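Local coordinates for cell wall surface anchor family protein (Jo),Cell wall surface anchor family protein (In) (Streptococcus pneumoniae, PDB 5MKC) that comes from a pneumococcal pilus adhesin and, as an engineered Jo-In pair, probably welds proteins together by spontaneous isopeptide bond formation, at residues L115-L120 with R191-F196. Sequence-based numbering, arbitrary orientation.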
ATOM      1  N   LEU A 115       6.618  12.301  -9.388  1.00 39.07           N
ATOM      2  CA  LEU A 115       5.526  13.278  -9.481  1.00 46.38           C
ATOM      3  C   LEU A 115       4.296  12.960  -8.636  1.00 42.45           C
ATOM      4  O   LEU A 115       3.217  13.512  -8.874  1.00 40.95           O
ATOM      5  CB  LEU A 115       5.095  13.523 -10.934  1.00 54.12           C
ATOM      6  CG  LEU A 115       6.115  14.151 -11.905  1.00 60.33           C
ATOM      7  CD1 LEU A 115       5.396  14.939 -12.979  1.00 66.26           C
ATOM      8  CD2 LEU A 115       7.087  15.084 -11.219  1.00 59.81           C
ATOM      9  N   ILE A 116       4.447  12.090  -7.641  1.00 41.02           N
ATOM     10  CA  ILE A 116       3.361  11.785  -6.701  1.00 40.17           C
ATOM     11  C   ILE A 116       3.719  12.336  -5.332  1.00 41.81           C
ATOM     12  O   ILE A 116       4.701  11.929  -4.747  1.00 41.67           O
ATOM     13  CB  ILE A 116       3.119  10.271  -6.587  1.00 41.43           C
ATOM     14  CG1 ILE A 116       2.819   9.665  -7.967  1.00 43.49           C
ATOM     15  CG2 ILE A 116       1.978   9.961  -5.604  1.00 43.90           C
ATOM     16  CD1 ILE A 116       1.542  10.176  -8.605  1.00 47.36           C
ATOM     17  N   ASP A 117       2.921  13.278  -4.829  1.00 50.48           N
ATOM     18  CA  ASP A 117       3.160  13.896  -3.524  1.00 41.80           C
ATOM     19  C   ASP A 117       2.256  13.300  -2.438  1.00 41.56           C
ATOM     20  O   ASP A 117       1.021  13.335  -2.509  1.00 42.63           O
ATOM     21  CB  ASP A 117       2.945  15.397  -3.622  1.00 41.62           C
ATOM     22  CG  ASP A 117       3.900  16.057  -4.613  1.00 44.58           C
ATOM     23  OD1 ASP A 117       5.101  15.699  -4.637  1.00 50.71           O
ATOM     24  OD2 ASP A 117       3.460  16.941  -5.367  1.00 50.32           O
ATOM     25  N   LEU A 118       2.899  12.738  -1.431  1.00 36.38           N
ATOM     26  CA  LEU A 118       2.199  12.204  -0.280  1.00 39.81           C
ATOM     27  C   LEU A 118       1.590  13.373   0.491  1.00 42.54           C
ATOM     28  O   LEU A 118       2.231  14.417   0.638  1.00 40.68           O
ATOM     29  CB  LEU A 118       3.212  11.463   0.600  1.00 36.08           C
ATOM     30  CG  LEU A 118       2.652  10.747   1.824  1.00 37.93           C
ATOM     31  CD1 LEU A 118       1.595   9.712   1.459  1.00 36.28           C
ATOM     32  CD2 LEU A 118       3.796  10.065   2.559  1.00 38.43           C
ATOM     33  N   GLN A 119       0.367  13.226   0.992  1.00 43.57           N
ATOM     34  CA  GLN A 119      -0.223  14.322   1.750  1.00 47.87           C
ATOM     35  C   GLN A 119       0.253  14.278   3.179  1.00 43.70           C
ATOM     36  O   GLN A 119       0.104  13.265   3.855  1.00 43.20           O
ATOM     37  CB  GLN A 119      -1.750  14.288   1.692  1.00 53.40           C
ATOM     38  CG  GLN A 119      -2.286  14.316   0.273  1.00 61.44           C
ATOM     39  CD  GLN A 119      -1.798  15.500  -0.545  1.00 65.30           C
ATOM     40  OE1 GLN A 119      -0.687  15.510  -1.114  1.00 61.78           O
ATOM     41  NE2 GLN A 119      -2.659  16.495  -0.648  1.00 72.43           N
ATOM     42  N   LEU A 120       0.832  15.391   3.633  1.00 42.69           N
ATOM     43  CA  LEU A 120       1.550  15.432   4.912  1.00 44.93           C
ATOM     44  C   LEU A 120       0.926  16.443   5.871  1.00 45.46           C
ATOM     45  O   LEU A 120       0.009  17.138   5.509  1.00 48.55           O
ATOM     46  CB  LEU A 120       3.030  15.791   4.668  1.00 43.79           C
ATOM     47  CG  LEU A 120       3.780  14.899   3.688  1.00 44.06           C
ATOM     48  CD1 LEU A 120       5.173  15.463   3.404  1.00 47.26           C
ATOM     49  CD2 LEU A 120       3.905  13.482   4.199  1.00 42.33           C
ATOM     50  N   ARG A 191      -1.408  13.177  -4.141  1.00 34.92           N
ATOM     51  CA  ARG A 191      -1.814  14.166  -5.138  1.00 37.66           C
ATOM     52  C   ARG A 191      -0.795  14.202  -6.278  1.00 39.14           C
ATOM     53  O   ARG A 191       0.429  14.181  -6.052  1.00 40.10           O
ATOM     54  CB  ARG A 191      -1.905  15.554  -4.495  1.00 40.56           C
ATOM     55  CG  ARG A 191      -2.263  16.668  -5.471  1.00 42.35           C
ATOM     56  CD  ARG A 191      -2.429  17.996  -4.745  1.00 44.90           C
ATOM     57  NE  ARG A 191      -2.896  19.045  -5.646  1.00 47.77           N
ATOM     58  CZ  ARG A 191      -2.122  19.714  -6.505  1.00 51.37           C
ATOM     59  NH1 ARG A 191      -0.820  19.474  -6.608  1.00 50.46           N
ATOM     60  NH2 ARG A 191      -2.672  20.617  -7.293  1.00 53.54           N
ATOM     61  N   LEU A 192      -1.297  14.287  -7.510  1.00 40.54           N
ATOM     62  CA  LEU A 192      -0.415  14.440  -8.667  1.00 40.67           C
ATOM     63  C   LEU A 192       0.251  15.797  -8.622  1.00 40.66           C
ATOM     64  O   LEU A 192      -0.412  16.797  -8.435  1.00 45.83           O
ATOM     65  CB  LEU A 192      -1.189  14.278  -9.970  1.00 41.87           C
ATOM     66  CG  LEU A 192      -0.356  14.261 -11.262  1.00 40.96           C
ATOM     67  CD1 LEU A 192       0.628  13.096 -11.257  1.00 37.87           C
ATOM     68  CD2 LEU A 192      -1.291  14.189 -12.454  1.00 45.16           C
ATOM     69  N   ASN A 193       1.570  15.827  -8.762  1.00 43.07           N
ATOM     70  CA  ASN A 193       2.321  17.099  -8.765  1.00 44.78           C
ATOM     71  C   ASN A 193       1.947  17.969  -9.949  1.00 43.13           C
ATOM     72  O   ASN A 193       1.715  17.456 -11.040  1.00 44.53           O
ATOM     73  CB  ASN A 193       3.823  16.803  -8.830  1.00 45.76           C
ATOM     74  CG  ASN A 193       4.673  18.047  -8.695  1.00 47.26           C
ATOM     75  OD1 ASN A 193       5.122  18.612  -9.677  1.00 45.39           O
ATOM     76  ND2 ASN A 193       4.884  18.475  -7.478  1.00 48.18           N
ATOM     77  N   ASP A 194       1.991  19.285  -9.768  1.00 48.72           N
ATOM     78  CA  ASP A 194       1.632  20.221 -10.840  1.00 51.17           C
ATOM     79  C   ASP A 194       2.504  20.154 -12.092  1.00 50.67           C
ATOM     80  O   ASP A 194       2.127  20.666 -13.122  1.00 54.08           O
ATOM     81  CB  ASP A 194       1.612  21.645 -10.297  1.00 55.69           C
ATOM     82  CG  ASP A 194       0.421  21.899  -9.375  1.00 59.96           C
ATOM     83  OD1 ASP A 194      -0.491  21.054  -9.300  1.00 65.68           O
ATOM     84  OD2 ASP A 194       0.394  22.946  -8.709  1.00 66.22           O
ATOM     85  N   GLU A 195       3.661  19.511 -12.021  1.00 50.21           N
ATOM     86  CA  GLU A 195       4.572  19.471 -13.182  1.00 51.87           C
ATOM     87  C   GLU A 195       4.255  18.290 -14.096  1.00 49.05           C
ATOM     88  O   GLU A 195       5.047  17.949 -14.982  1.00 47.79           O
ATOM     89  CB  GLU A 195       6.047  19.423 -12.758  1.00 53.44           C
ATOM     90  CG  GLU A 195       6.516  20.598 -11.923  1.00 54.21           C
ATOM     91  CD  GLU A 195       6.162  21.959 -12.506  1.00 66.76           C
ATOM     92  OE1 GLU A 195       6.137  22.132 -13.746  1.00 64.98           O
ATOM     93  OE2 GLU A 195       5.901  22.875 -11.704  1.00 80.32           O
ATOM     94  N   PHE A 196       3.094  17.675 -13.911  1.00 48.38           N
ATOM     95  CA  PHE A 196       2.667  16.567 -14.784  1.00 49.32           C
ATOM     96  C   PHE A 196       2.627  16.987 -16.245  1.00 48.90           C
ATOM     97  O   PHE A 196       2.321  18.116 -16.586  1.00 49.42           O
ATOM     98  CB  PHE A 196       1.275  16.042 -14.396  1.00 48.60           C
ATOM     99  CG  PHE A 196       0.179  17.053 -14.567  1.00 50.09           C
ATOM    100  CD1 PHE A 196      -0.360  17.307 -15.823  1.00 52.29           C
ATOM    101  CD2 PHE A 196      -0.312  17.756 -13.472  1.00 54.72           C
ATOM    102  CE1 PHE A 196      -1.365  18.255 -15.975  1.00 52.32           C
ATOM    103  CE2 PHE A 196      -1.300  18.719 -13.623  1.00 54.84           C
ATOM    104  CZ  PHE A 196      -1.824  18.974 -14.875  1.00 50.57           C
TER
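Asn193 CG stands anti to its backbone N (chi1 -174°), and Asp117 CG lies beside its own backbone N (chi1 -61°). These torsions bring the amide of Asn193, just beyond the end of strand 183-192, to the carboxylate of Asp117 in strand 116-118. Asn193 ND2 donates to Asp117 OD2 at 3.0 Å, and the bond is nearly straight. It uses the syn lone pair of OD2 and lies in the amide plane, with the carboxylate plane turned 80° from it. At the other end of the amide, Asn193 OD1 accepts from Glu195 N at 2.9 Å, from above the carbonyl plane. This is an Asx turn, set within a type I turn from Asn193 to Phe196.

Asp117 and Arg191 form an antiparallel hydrogen-bonded pair, and the bond from Asn193 N to Leu115 O, 2.8 Å, continues the pairing toward Leu115. Ile116 and Leu192 are a non-hydrogen-bonded pair on the buried face, where Ile116 CD1 meets Leu192 CD1 at 4.0 Å. Tyr202 also touches Leu192 on that face. Leu115 CD1 rests against the turn, 3.7 Å from Phe196 CA.

Arg191 is extended from CG to NE. Its NH1 and NH2 both grip Asp194 OD1, with Arg191 NH2 3.0 Å from Asp194 OD1, while NE makes a salt bridge to Asp74.

The contact joins strand 116-118 to the end of strand 183-192 in the Ig-like domain. Both ends of the Asn193 amide are bonded, which fixes its rotation and ties the turn to the neighbouring strand. The guanidinium is shared between two aspartates, so its positive charge probably offsets part of the acidic charge here.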